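Local coordinates for protein BRIC1 (Synthetic construct, PDB 6FF6) that has no known natural function, being a computationally designed all-helical repeat protein built to display a novel, corrugated architecture, at residues Q181-L186 and D214-Q219; D135-V140 and F162-F167; I206-E211 and R242-E247; Q128-M133 and E218-Y223. All blocks are in the same frame, centred on the assembly; numbering follows the deposited sequence.

Contact 1: Q181-L186 and D214-Q219; sequences QETTHL and DIMQEQ
T183 and M216 carry most of this interface between two helices of an Hpt-like helical bundle, 178-196 and 203-224, which run nearly antiparallel here: the short axes of 181-186 and 214-219 lie 10.2 Å apart at 158°. The two residues also mark the closest backbone approach. T183 points its methyl at the middle of the methionine chain, CG2 lying 3.7 Å from M216 CG, with the two side chains slanting across one another. The sulfur lies beside the T184 methyl, M216 SD to T184 CG2 3.2 Å, and the bend at chi3 (-44°) turns only the terminal CE. T184 touches mainly through CG2; its OG1 is hydrogen-bonded to the carbonyl of L180. Beyond the contact, M216 packs on L180 and M187 of helix 178-196 and on L138 of helix 125-146. F234 of helix 231-247 reaches T183 as well. The polar part belongs to Q219, whose extended chain comes at T183 from the opposite direction. The I179 carbonyl holds the T183 hydroxyl within helix 178-196, and the Q219 amide ties it to 203-224: Q219 NE2 donates to T183 OG1 over 2.8 Å at 157°, the hydroxyl lying close to the amide plane.

Contact 2: D135-V140 and F162-F167; sequences DVMLKV and FRAAHF
M137 reaches across to F167 so that its thioether and the aromatic side chain cross at about a right angle, forming a Met-aromatic contact between two helices of the Hpt-like bundle. The sulfur stands 4.1 Å from the ring centroid and 55° off the ring normal, an oblique approach. It is displaced toward one side of the ring, where CD2 and CG are the nearest carbons. With CG beside the backbone N and chi2 near trans (-162°), the methionine chain carries SD out to the ring; the extended last torsion then leads CE on to within 3.9 Å of F167 CD2. F167 has CG anti to the backbone N (chi1 171°), which lays the ring along its helix beside the methionine. A164, one turn earlier, meets the sulfur with its carbonyl oxygen, M137 SD to A164 O 4.0 Å, and more loosely with its methyl, CB 4.4 Å from SD. So small a residue is consistent with the close backbones, the CA atoms of M137 and A164 being 5.9 Å apart. All three touching residues are buried. Around them, M141 of helix 125-146 packs on A164 and M133 on F167, while helix 74-92 of the second subunit lies against the contact, L82 on M137, and Y78 and M75 on F167.

Contact 3: I206-E211 and R242-E247; sequences INLFLE and RQLALE
The backbones of 206-211 and 242-247 stay well apart, their nearest CA atoms, those of L208 and L244, being 8.9 Å from each other, so long side chains must bridge the gap. The contact joins helix 203-224 of the Hpt-like bundle to helix 231-247, the last helix of the chain. L208 and L244 span the separation by reaching toward each other tip to tip, and their methyls do the touching: L208 CD2 meets both terminal carbons of L244, at 3.8 Å from L244 CD2 and 3.9 Å from L244 CD1. On the L208 side, CG is anti to the backbone N (chi1 -172°), which directs the branched end toward L244.

F209 joins from the flank. Its CB leaves the helix across the line to the partner, but the ring swings in and its CE1 approaches L244 CD2 obliquely, at 4.4 Å, a looser touch than that between the leucines. The same ring also packs on M187 and L190 of helix 178-196 and on L145 of helix 125-146, so L244 meets the margin of the bundle interior. L208 in turn touches I237 and A240 of the last helix, and E211 OE1 is hydrogen-bonded to Y236 OH, adding a polar tie between the same two helices. On the outer surface of 242-247, Q243 NE2 donates to E247 OE2 at 3.0 Å and 170°; E247 OE2 lies in the amide plane of Q243, while the N-H meets that oxygen from above the carboxylate plane.

Contact 4: Q128-M133 and E218-Y223; sequences QAFFDM and EQLDAY
L220 pushes one methyl, CD1, between two consecutive phenylalanines: it lies 3.6 Å from F130 CE2 and 3.6 Å from F131 CD1. The two rings receive it differently. On F131 the methyl sits at the edge, near the ring plane; on F130 it comes in obliquely. L220 has CG anti to the backbone N (chi1 -170°), which throws the isobutyl end across toward helix 125-146, while F131 slides past it in the opposite direction. The far end of the F131 ring continues to Y223, with F131 CE1 4.0 Å from Y223 CB and F131 CZ 3.7 Å from the carbonyl oxygen Y223 O. These helices, 125-146 and 203-224 of the Hpt-like bundle, are nearly antiparallel, at 157° with the short axes 10.9 Å apart.

A second shell holds the aromatic groups. F175 meets the F130 ring, F177 stacks on Y223 and touches F131, and Y223 OH is hydrogen-bonded to the backbone N of L180, which anchors the phenol away from the interface. M75 of the second subunit packs on F130. Apart from the Y223 carbonyl, the groups that meet are hydrocarbon, so cohesion should come largely from close fit and exclusion of water, with polar bonding left to the periphery.

Overall arrangement
Contacts 1, 2 and 4 are formed wholly by buried residues; contact 3 lies nearer the surface, with L208 partly exposed. Contacts 1, 3 and 4 share helix 203-224, which thus packs against 178-196, 231-247 and 125-146; contact 2 joins 125-146 to 155-174 and, in sequence, is nested within the loop closed by contact 4. Contacts 2 and 4 border the second subunit, whereas contacts 1 and 3 meet no other chain. Only contact 1 has a hydrogen bond between its segments. Contact 2 is sulfur-aromatic, contact 4 aliphatic-aromatic, and contact 3, farthest from the chain's centre, mainly leucine on leucine. Q217 and D135 link contacts 1 and 2 through a probable hydrogen bond.

Contact 1: Q181-L186 and D214-Q219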
loop_
_atom_site.group_PDB
_atom_site.type_symbol
_atom_site.label_atom_id
_atom_site.label_comp_id
_atom_site.label_asym_id
_atom_site.label_seq_id
_atom_site.Cartn_x
_atom_site.Cartn_y
_atom_site.Cartn_z
ATOM N N GLN A 181 -17.068 10.621 10.236
ATOM C CA GLN A 181 -17.051 11.255 8.931
ATOM C C GLN A 181 -18.072 12.344 8.874
ATOM O O GLN A 181 -17.730 13.447 8.482
ATOM C CB GLN A 181 -17.304 10.226 7.833
ATOM C CG GLN A 181 -17.118 10.778 6.433
ATOM C CD GLN A 181 -17.629 9.833 5.379
ATOM O OE1 GLN A 181 -18.621 9.109 5.578
ATOM N NE2 GLN A 181 -16.985 9.852 4.216
ATOM N N GLU A 182 -19.309 12.055 9.295
ATOM C CA GLU A 182 -20.395 13.017 9.287
ATOM C C GLU A 182 -20.127 14.239 10.144
ATOM O O GLU A 182 -20.349 15.350 9.669
ATOM C CB GLU A 182 -21.712 12.344 9.662
ATOM C CG GLU A 182 -22.241 11.421 8.571
ATOM C CD GLU A 182 -22.219 12.020 7.176
ATOM O OE1 GLU A 182 -21.261 11.727 6.424
ATOM O OE2 GLU A 182 -23.139 12.808 6.849
ATOM N N THR A 183 -19.618 14.043 11.387
ATOM C CA THR A 183 -19.294 15.114 12.321
ATOM C C THR A 183 -18.282 16.051 11.710
ATOM O O THR A 183 -18.494 17.260 11.717
ATOM C CB THR A 183 -18.825 14.558 13.669
ATOM O OG1 THR A 183 -19.822 13.685 14.173
ATOM C CG2 THR A 183 -18.587 15.652 14.696
ATOM N N THR A 184 -17.175 15.490 11.191
ATOM C CA THR A 184 -16.104 16.229 10.532
ATOM C C THR A 184 -16.598 16.918 9.264
ATOM O O THR A 184 -16.211 18.052 9.024
ATOM C CB THR A 184 -14.931 15.326 10.233
ATOM O OG1 THR A 184 -15.401 14.131 9.634
ATOM C CG2 THR A 184 -14.117 14.993 11.442
ATOM N N HIS A 185 -17.471 16.261 8.474
ATOM C CA HIS A 185 -18.007 16.855 7.246
ATOM C C HIS A 185 -18.810 18.111 7.515
ATOM O O HIS A 185 -18.643 19.102 6.801
ATOM C CB HIS A 185 -18.869 15.878 6.444
ATOM C CG HIS A 185 -18.932 16.207 4.976
ATOM N ND1 HIS A 185 -18.233 17.286 4.433
ATOM C CD2 HIS A 185 -19.539 15.538 3.967
ATOM C CE1 HIS A 185 -18.462 17.248 3.128
ATOM N NE2 HIS A 185 -19.242 16.216 2.799
ATOM N N LEU A 186 -19.687 18.071 8.534
ATOM C CA LEU A 186 -20.492 19.222 8.908
ATOM C C LEU A 186 -19.633 20.397 9.341
ATOM O O LEU A 186 -19.936 21.528 8.963
ATOM C CB LEU A 186 -21.494 18.861 9.990
ATOM C CG LEU A 186 -22.670 18.022 9.535
ATOM C CD1 LEU A 186 -23.448 17.531 10.705
ATOM C CD2 LEU A 186 -23.591 18.799 8.613
ATOM N N ASP A 214 -13.650 17.903 20.693
ATOM C CA ASP A 214 -13.769 16.977 21.829
ATOM C C ASP A 214 -14.607 15.737 21.478
ATOM O O ASP A 214 -14.215 14.595 21.804
ATOM C CB ASP A 214 -14.316 17.710 23.075
ATOM C CG ASP A 214 -13.411 18.824 23.616
ATOM O OD1 ASP A 214 -12.196 18.825 23.296
ATOM O OD2 ASP A 214 -13.911 19.683 24.373
ATOM N N ILE A 215 -15.752 15.971 20.784
ATOM C CA ILE A 215 -16.662 14.913 20.342
ATOM C C ILE A 215 -15.939 14.011 19.331
ATOM O O ILE A 215 -16.063 12.784 19.413
ATOM C CB ILE A 215 -17.979 15.493 19.736
ATOM C CG1 ILE A 215 -18.817 16.324 20.755
ATOM C CG2 ILE A 215 -18.829 14.402 19.070
ATOM C CD1 ILE A 215 -19.283 15.642 22.040
ATOM N N MET A 216 -15.214 14.615 18.373
ATOM C CA MET A 216 -14.468 13.884 17.347
ATOM C C MET A 216 -13.372 13.001 17.964
ATOM O O MET A 216 -13.164 11.881 17.498
ATOM C CB MET A 216 -13.890 14.840 16.301
ATOM C CG MET A 216 -14.958 15.510 15.448
ATOM S SD MET A 216 -14.380 16.701 14.194
ATOM C CE MET A 216 -13.231 17.599 15.040
ATOM N N GLN A 217 -12.738 13.472 19.048
ATOM C CA GLN A 217 -11.735 12.722 19.804
ATOM C C GLN A 217 -12.376 11.504 20.481
ATOM O O GLN A 217 -11.822 10.413 20.440
ATOM C CB GLN A 217 -11.073 13.610 20.864
ATOM C CG GLN A 217 -9.864 12.932 21.531
ATOM C CD GLN A 217 -8.735 12.603 20.561
ATOM O OE1 GLN A 217 -8.165 13.489 19.912
ATOM N NE2 GLN A 217 -8.388 11.324 20.446
ATOM N N GLU A 218 -13.559 11.694 21.086
ATOM C CA GLU A 218 -14.325 10.607 21.722
ATOM C C GLU A 218 -14.759 9.594 20.660
ATOM O O GLU A 218 -14.736 8.383 20.930
ATOM C CB GLU A 218 -15.554 11.149 22.439
ATOM C CG GLU A 218 -15.262 12.007 23.659
ATOM C CD GLU A 218 -16.484 12.662 24.288
ATOM O OE1 GLU A 218 -17.604 12.502 23.744
ATOM O OE2 GLU A 218 -16.316 13.340 25.329
ATOM N N GLN A 219 -15.151 10.092 19.448
ATOM C CA GLN A 219 -15.561 9.235 18.324
ATOM C C GLN A 219 -14.352 8.420 17.892
ATOM O O GLN A 219 -14.454 7.208 17.807
ATOM C CB GLN A 219 -16.131 10.054 17.147
ATOM C CG GLN A 219 -17.542 10.587 17.377
ATOM C CD GLN A 219 -17.917 11.647 16.379
ATOM O OE1 GLN A 219 -17.131 12.037 15.523
ATOM N NE2 GLN A 219 -19.111 12.164 16.471
#

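Contact 2: D135-V140 and F162-F167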
loop_
_atom_site.group_PDB
_atom_site.type_symbol
_atom_site.label_atom_id
_atom_site.label_comp_id
_atom_site.label_asym_id
_atom_site.label_seq_id
_atom_site.Cartn_x
_atom_site.Cartn_y
_atom_site.Cartn_z
ATOM N N ASP A 135 -5.139 11.794 16.028
ATOM C CA ASP A 135 -4.887 12.334 17.370
ATOM C C ASP A 135 -4.118 13.674 17.257
ATOM O O ASP A 135 -4.521 14.675 17.875
ATOM C CB ASP A 135 -4.001 11.374 18.190
ATOM C CG ASP A 135 -4.693 10.207 18.833
ATOM O OD1 ASP A 135 -5.909 10.297 19.062
ATOM O OD2 ASP A 135 -4.008 9.205 19.130
ATOM N N VAL A 136 -3.032 13.682 16.454
ATOM C CA VAL A 136 -2.175 14.850 16.234
ATOM C C VAL A 136 -2.899 15.977 15.485
ATOM O O VAL A 136 -2.820 17.144 15.905
ATOM C CB VAL A 136 -0.833 14.471 15.570
ATOM C CG1 VAL A 136 0.021 15.706 15.319
ATOM C CG2 VAL A 136 -0.068 13.471 16.433
ATOM N N MET A 137 -3.625 15.633 14.408
ATOM C CA MET A 137 -4.413 16.608 13.639
ATOM C C MET A 137 -5.491 17.340 14.466
ATOM O O MET A 137 -5.763 18.517 14.214
ATOM C CB MET A 137 -5.015 15.962 12.399
ATOM C CG MET A 137 -3.989 15.804 11.304
ATOM S SD MET A 137 -4.779 15.542 9.707
ATOM C CE MET A 137 -3.402 15.963 8.547
ATOM N N LEU A 138 -6.048 16.669 15.475
ATOM C CA LEU A 138 -7.063 17.254 16.341
ATOM C C LEU A 138 -6.437 18.283 17.255
ATOM O O LEU A 138 -7.024 19.352 17.493
ATOM C CB LEU A 138 -7.809 16.158 17.123
ATOM C CG LEU A 138 -8.739 15.268 16.267
ATOM C CD1 LEU A 138 -9.202 14.056 17.029
ATOM C CD2 LEU A 138 -9.910 16.059 15.732
ATOM N N LYS A 139 -5.195 17.997 17.698
ATOM C CA LYS A 139 -4.402 18.913 18.536
ATOM C C LYS A 139 -4.074 20.170 17.756
ATOM O O LYS A 139 -4.225 21.281 18.274
ATOM C CB LYS A 139 -3.125 18.245 19.052
ATOM C CG LYS A 139 -3.346 17.340 20.258
ATOM C CD LYS A 139 -2.021 16.858 20.836
ATOM C CE LYS A 139 -2.211 15.902 21.993
ATOM N NZ LYS A 139 -0.910 15.561 22.644
ATOM N N VAL A 140 -3.667 19.996 16.493
ATOM C CA VAL A 140 -3.353 21.126 15.619
ATOM C C VAL A 140 -4.599 22.019 15.423
ATOM O O VAL A 140 -4.516 23.240 15.619
ATOM C CB VAL A 140 -2.703 20.671 14.292
ATOM C CG1 VAL A 140 -2.489 21.851 13.344
ATOM C CG2 VAL A 140 -1.376 19.953 14.552
ATOM N N PHE A 162 -9.402 23.636 8.004
ATOM C CA PHE A 162 -10.217 23.032 6.950
ATOM C C PHE A 162 -9.602 21.751 6.418
ATOM O O PHE A 162 -10.292 20.736 6.348
ATOM C CB PHE A 162 -10.456 24.012 5.788
ATOM C CG PHE A 162 -11.113 23.401 4.565
ATOM C CD1 PHE A 162 -12.494 23.255 4.496
ATOM C CD2 PHE A 162 -10.347 22.969 3.483
ATOM C CE1 PHE A 162 -13.096 22.690 3.369
ATOM C CE2 PHE A 162 -10.951 22.400 2.359
ATOM C CZ PHE A 162 -12.321 22.265 2.310
ATOM N N ARG A 163 -8.328 21.808 6.012
ATOM C CA ARG A 163 -7.635 20.657 5.445
ATOM C C ARG A 163 -7.462 19.525 6.445
ATOM O O ARG A 163 -7.628 18.369 6.056
ATOM C CB ARG A 163 -6.297 21.061 4.799
ATOM C CG ARG A 163 -6.403 21.993 3.580
ATOM C CD ARG A 163 -7.199 21.423 2.413
ATOM N NE ARG A 163 -6.453 20.419 1.659
ATOM C CZ ARG A 163 -6.747 20.062 0.412
ATOM N NH1 ARG A 163 -7.766 20.625 -0.226
ATOM N NH2 ARG A 163 -6.017 19.142 -0.210
ATOM N N ALA A 164 -7.176 19.853 7.734
ATOM C CA ALA A 164 -7.050 18.846 8.799
ATOM C C ALA A 164 -8.410 18.113 8.963
ATOM O O ALA A 164 -8.453 16.885 9.018
ATOM C CB ALA A 164 -6.628 19.496 10.104
ATOM N N ALA A 165 -9.515 18.865 8.939
ATOM C CA ALA A 165 -10.848 18.279 8.997
ATOM C C ALA A 165 -11.102 17.439 7.748
ATOM O O ALA A 165 -11.637 16.332 7.864
ATOM C CB ALA A 165 -11.902 19.373 9.112
ATOM N N HIS A 166 -10.698 17.955 6.564
ATOM C CA HIS A 166 -10.843 17.267 5.282
ATOM C C HIS A 166 -10.130 15.912 5.305
ATOM O O HIS A 166 -10.690 14.925 4.817
ATOM C CB HIS A 166 -10.319 18.131 4.129
ATOM C CG HIS A 166 -10.437 17.474 2.784
ATOM N ND1 HIS A 166 -11.662 17.344 2.144
ATOM C CD2 HIS A 166 -9.477 16.928 2.002
ATOM C CE1 HIS A 166 -11.409 16.735 0.999
ATOM N NE2 HIS A 166 -10.109 16.464 0.866
ATOM N N PHE A 167 -8.909 15.860 5.885
ATOM C CA PHE A 167 -8.165 14.606 5.996
ATOM C C PHE A 167 -8.925 13.590 6.861
ATOM O O PHE A 167 -9.112 12.441 6.437
ATOM C CB PHE A 167 -6.751 14.824 6.557
ATOM C CG PHE A 167 -6.021 13.532 6.885
ATOM C CD1 PHE A 167 -5.460 12.751 5.873
ATOM C CD2 PHE A 167 -5.927 13.077 8.198
ATOM C CE1 PHE A 167 -4.802 11.559 6.174
ATOM C CE2 PHE A 167 -5.258 11.888 8.497
ATOM C CZ PHE A 167 -4.700 11.140 7.484
#

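Contact 3: I206-E211 and R242-E247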
loop_
_atom_site.group_PDB
_atom_site.type_symbol
_atom_site.label_atom_id
_atom_site.label_comp_id
_atom_site.label_asym_id
_atom_site.label_seq_id
_atom_site.Cartn_x
_atom_site.Cartn_y
_atom_site.Cartn_z
ATOM N N ILE A 206 -16.546 29.457 17.656
ATOM C CA ILE A 206 -15.241 28.854 17.938
ATOM C C ILE A 206 -15.348 27.795 19.047
ATOM O O ILE A 206 -14.782 26.703 18.906
ATOM C CB ILE A 206 -14.161 29.932 18.210
ATOM C CG1 ILE A 206 -13.874 30.729 16.917
ATOM C CG2 ILE A 206 -12.863 29.321 18.785
ATOM C CD1 ILE A 206 -13.263 32.074 17.142
ATOM N N ASN A 207 -16.093 28.100 20.119
ATOM C CA ASN A 207 -16.320 27.158 21.218
ATOM C C ASN A 207 -17.142 25.954 20.780
ATOM O O ASN A 207 -17.024 24.886 21.388
ATOM C CB ASN A 207 -16.983 27.855 22.398
ATOM C CG ASN A 207 -16.031 28.727 23.165
ATOM O OD1 ASN A 207 -14.801 28.572 23.079
ATOM N ND2 ASN A 207 -16.588 29.652 23.935
ATOM N N LEU A 208 -17.985 26.124 19.744
ATOM C CA LEU A 208 -18.755 25.010 19.219
ATOM C C LEU A 208 -17.811 24.100 18.449
ATOM O O LEU A 208 -17.934 22.879 18.537
ATOM C CB LEU A 208 -19.939 25.462 18.350
ATOM C CG LEU A 208 -20.908 24.322 17.936
ATOM C CD1 LEU A 208 -21.449 23.548 19.152
ATOM C CD2 LEU A 208 -22.040 24.841 17.101
ATOM N N PHE A 209 -16.848 24.711 17.730
ATOM C CA PHE A 209 -15.788 24.040 16.979
ATOM C C PHE A 209 -14.859 23.273 17.924
ATOM O O PHE A 209 -14.493 22.134 17.622
ATOM C CB PHE A 209 -15.025 25.040 16.105
ATOM C CG PHE A 209 -15.723 25.500 14.841
ATOM C CD1 PHE A 209 -16.715 24.722 14.243
ATOM C CD2 PHE A 209 -15.352 26.682 14.211
ATOM C CE1 PHE A 209 -17.339 25.131 13.048
ATOM C CE2 PHE A 209 -15.967 27.084 13.011
ATOM C CZ PHE A 209 -16.957 26.306 12.439
ATOM N N LEU A 210 -14.532 23.857 19.087
ATOM C CA LEU A 210 -13.725 23.209 20.127
ATOM C C LEU A 210 -14.490 22.017 20.726
ATOM O O LEU A 210 -13.899 20.972 21.003
ATOM C CB LEU A 210 -13.342 24.242 21.218
ATOM C CG LEU A 210 -12.753 23.753 22.581
ATOM C CD1 LEU A 210 -11.237 23.593 22.521
ATOM C CD2 LEU A 210 -13.098 24.736 23.711
ATOM N N GLU A 211 -15.808 22.181 20.906
ATOM C CA GLU A 211 -16.694 21.163 21.457
ATOM C C GLU A 211 -16.783 20.014 20.465
ATOM O O GLU A 211 -16.667 18.850 20.876
ATOM C CB GLU A 211 -18.058 21.774 21.726
ATOM C CG GLU A 211 -18.821 21.110 22.854
ATOM C CD GLU A 211 -20.129 21.810 23.175
ATOM O OE1 GLU A 211 -20.837 22.220 22.226
ATOM O OE2 GLU A 211 -20.450 21.944 24.379
ATOM N N ARG A 242 -25.514 22.145 12.290
ATOM C CA ARG A 242 -26.504 22.555 11.289
ATOM C C ARG A 242 -27.209 23.859 11.686
ATOM O O ARG A 242 -27.592 24.636 10.811
ATOM C CB ARG A 242 -27.504 21.433 11.009
ATOM C CG ARG A 242 -26.868 20.319 10.213
ATOM C CD ARG A 242 -27.727 19.082 10.180
ATOM N NE ARG A 242 -26.902 17.885 10.019
ATOM C CZ ARG A 242 -27.377 16.647 9.960
ATOM N NH1 ARG A 242 -28.685 16.425 10.046
ATOM N NH2 ARG A 242 -26.551 15.620 9.816
ATOM N N GLN A 243 -27.351 24.095 13.012
ATOM C CA GLN A 243 -27.923 25.297 13.622
ATOM C C GLN A 243 -27.023 26.475 13.241
ATOM O O GLN A 243 -27.514 27.503 12.789
ATOM C CB GLN A 243 -27.958 25.111 15.154
ATOM C CG GLN A 243 -28.461 26.287 15.978
ATOM C CD GLN A 243 -29.955 26.371 15.996
ATOM O OE1 GLN A 243 -30.670 25.367 15.899
ATOM N NE2 GLN A 243 -30.459 27.581 16.127
ATOM N N LEU A 244 -25.707 26.296 13.383
ATOM C CA LEU A 244 -24.687 27.281 13.034
ATOM C C LEU A 244 -24.649 27.565 11.542
ATOM O O LEU A 244 -24.377 28.692 11.163
ATOM C CB LEU A 244 -23.329 26.774 13.479
ATOM C CG LEU A 244 -22.386 27.783 14.065
ATOM C CD1 LEU A 244 -22.896 28.294 15.412
ATOM C CD2 LEU A 244 -21.031 27.159 14.235
ATOM N N ALA A 245 -24.927 26.559 10.698
ATOM C CA ALA A 245 -24.971 26.687 9.236
ATOM C C ALA A 245 -26.097 27.602 8.800
ATOM O O ALA A 245 -26.038 28.182 7.715
ATOM C CB ALA A 245 -25.143 25.316 8.595
ATOM N N LEU A 246 -27.131 27.702 9.641
ATOM C CA LEU A 246 -28.302 28.547 9.437
ATOM C C LEU A 246 -28.032 29.912 10.059
ATOM O O LEU A 246 -28.261 30.928 9.405
ATOM C CB LEU A 246 -29.557 27.907 10.094
ATOM C CG LEU A 246 -30.080 26.568 9.526
ATOM C CD1 LEU A 246 -30.933 25.817 10.548
ATOM C CD2 LEU A 246 -30.860 26.780 8.241
ATOM N N GLU A 247 -27.537 29.926 11.321
ATOM C CA GLU A 247 -27.253 31.123 12.127
ATOM C C GLU A 247 -26.194 32.046 11.547
ATOM O O GLU A 247 -26.331 33.269 11.665
ATOM C CB GLU A 247 -26.888 30.750 13.570
ATOM C CG GLU A 247 -28.099 30.386 14.407
ATOM C CD GLU A 247 -27.846 29.984 15.848
ATOM O OE1 GLU A 247 -26.689 29.639 16.185
ATOM O OE2 GLU A 247 -28.818 29.997 16.638
#

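Contact 4: Q128-M133 and E218-Y223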
loop_
_atom_site.group_PDB
_atom_site.type_symbol
_atom_site.label_atom_id
_atom_site.label_comp_id
_atom_site.label_asym_id
_atom_site.label_seq_id
_atom_site.Cartn_x
_atom_site.Cartn_y
_atom_site.Cartn_z
ATOM N N GLN A 128 -3.618 1.873 13.223
ATOM C CA GLN A 128 -2.783 2.524 14.215
ATOM C C GLN A 128 -2.137 3.806 13.713
ATOM O O GLN A 128 -2.147 4.808 14.444
ATOM C CB GLN A 128 -1.763 1.545 14.770
ATOM C CG GLN A 128 -2.090 1.076 16.197
ATOM C CD GLN A 128 -3.543 0.746 16.488
ATOM O OE1 GLN A 128 -4.176 -0.077 15.817
ATOM N NE2 GLN A 128 -4.094 1.376 17.517
ATOM N N ALA A 129 -1.641 3.795 12.461
ATOM C CA ALA A 129 -1.069 4.964 11.808
ATOM C C ALA A 129 -2.146 6.025 11.700
ATOM O O ALA A 129 -1.896 7.165 12.063
ATOM C CB ALA A 129 -0.531 4.593 10.437
ATOM N N PHE A 130 -3.374 5.637 11.338
ATOM C CA PHE A 130 -4.497 6.570 11.270
ATOM C C PHE A 130 -4.822 7.146 12.626
ATOM O O PHE A 130 -4.952 8.360 12.738
ATOM C CB PHE A 130 -5.743 5.911 10.633
ATOM C CG PHE A 130 -7.028 6.687 10.867
ATOM C CD1 PHE A 130 -7.234 7.929 10.274
ATOM C CD2 PHE A 130 -8.001 6.208 11.740
ATOM C CE1 PHE A 130 -8.383 8.677 10.566
ATOM C CE2 PHE A 130 -9.139 6.960 12.032
ATOM C CZ PHE A 130 -9.340 8.174 11.421
ATOM N N PHE A 131 -4.992 6.281 13.646
ATOM C CA PHE A 131 -5.348 6.713 15.006
ATOM C C PHE A 131 -4.328 7.749 15.546
ATOM O O PHE A 131 -4.698 8.843 15.936
ATOM C CB PHE A 131 -5.564 5.495 15.948
ATOM C CG PHE A 131 -6.848 4.725 15.684
ATOM C CD1 PHE A 131 -8.053 5.395 15.465
ATOM C CD2 PHE A 131 -6.863 3.335 15.694
ATOM C CE1 PHE A 131 -9.244 4.683 15.210
ATOM C CE2 PHE A 131 -8.047 2.630 15.432
ATOM C CZ PHE A 131 -9.232 3.309 15.191
ATOM N N ASP A 132 -3.042 7.427 15.452
ATOM C CA ASP A 132 -1.933 8.295 15.821
ATOM C C ASP A 132 -1.970 9.626 15.024
ATOM O O ASP A 132 -1.891 10.692 15.637
ATOM C CB ASP A 132 -0.618 7.511 15.618
ATOM C CG ASP A 132 0.667 8.299 15.450
ATOM O OD1 ASP A 132 0.790 9.385 16.066
ATOM O OD2 ASP A 132 1.553 7.822 14.722
ATOM N N MET A 133 -2.073 9.558 13.682
ATOM C CA MET A 133 -2.164 10.742 12.824
ATOM C C MET A 133 -3.345 11.651 13.220
ATOM O O MET A 133 -3.139 12.849 13.449
ATOM C CB MET A 133 -2.285 10.341 11.344
ATOM C CG MET A 133 -2.558 11.530 10.427
ATOM S SD MET A 133 -1.491 11.648 8.968
ATOM C CE MET A 133 -0.008 11.516 9.665
ATOM N N GLU A 218 -13.559 11.694 21.086
ATOM C CA GLU A 218 -14.325 10.607 21.722
ATOM C C GLU A 218 -14.759 9.594 20.660
ATOM O O GLU A 218 -14.736 8.383 20.930
ATOM C CB GLU A 218 -15.554 11.149 22.439
ATOM C CG GLU A 218 -15.262 12.007 23.659
ATOM C CD GLU A 218 -16.484 12.662 24.288
ATOM O OE1 GLU A 218 -17.604 12.502 23.744
ATOM O OE2 GLU A 218 -16.316 13.340 25.329
ATOM N N GLN A 219 -15.151 10.092 19.448
ATOM C CA GLN A 219 -15.561 9.235 18.324
ATOM C C GLN A 219 -14.352 8.420 17.892
ATOM O O GLN A 219 -14.454 7.208 17.807
ATOM C CB GLN A 219 -16.131 10.054 17.147
ATOM C CG GLN A 219 -17.542 10.587 17.377
ATOM C CD GLN A 219 -17.917 11.647 16.379
ATOM O OE1 GLN A 219 -17.131 12.037 15.523
ATOM N NE2 GLN A 219 -19.111 12.164 16.471
ATOM N N LEU A 220 -13.192 9.080 17.738
ATOM C CA LEU A 220 -11.918 8.431 17.414
ATOM C C LEU A 220 -11.534 7.355 18.467
ATOM O O LEU A 220 -11.283 6.203 18.107
ATOM C CB LEU A 220 -10.835 9.490 17.269
ATOM C CG LEU A 220 -9.517 8.990 16.713
ATOM C CD1 LEU A 220 -9.674 8.576 15.227
ATOM C CD2 LEU A 220 -8.344 9.972 17.026
ATOM N N ASP A 221 -11.605 7.716 19.756
ATOM C CA ASP A 221 -11.347 6.837 20.897
ATOM C C ASP A 221 -12.264 5.612 20.959
ATOM O O ASP A 221 -11.796 4.510 21.266
ATOM C CB ASP A 221 -11.390 7.628 22.210
ATOM C CG ASP A 221 -10.239 8.622 22.391
ATOM O OD1 ASP A 221 -9.273 8.591 21.574
ATOM O OD2 ASP A 221 -10.310 9.445 23.328
ATOM N N ALA A 222 -13.561 5.792 20.670
ATOM C CA ALA A 222 -14.508 4.683 20.642
ATOM C C ALA A 222 -14.038 3.684 19.595
ATOM O O ALA A 222 -13.846 2.517 19.932
ATOM C CB ALA A 222 -15.896 5.178 20.301
ATOM N N TYR A 223 -13.768 4.148 18.351
ATOM C CA TYR A 223 -13.266 3.278 17.275
ATOM C C TYR A 223 -11.892 2.671 17.636
ATOM O O TYR A 223 -11.636 1.513 17.287
ATOM C CB TYR A 223 -13.125 4.018 15.936
ATOM C CG TYR A 223 -14.341 4.735 15.397
ATOM C CD1 TYR A 223 -15.501 4.036 15.080
ATOM C CD2 TYR A 223 -14.279 6.080 15.046
ATOM C CE1 TYR A 223 -16.590 4.674 14.498
ATOM C CE2 TYR A 223 -15.384 6.740 14.516
ATOM C CZ TYR A 223 -16.534 6.028 14.234
ATOM O OH TYR A 223 -17.611 6.650 13.663
#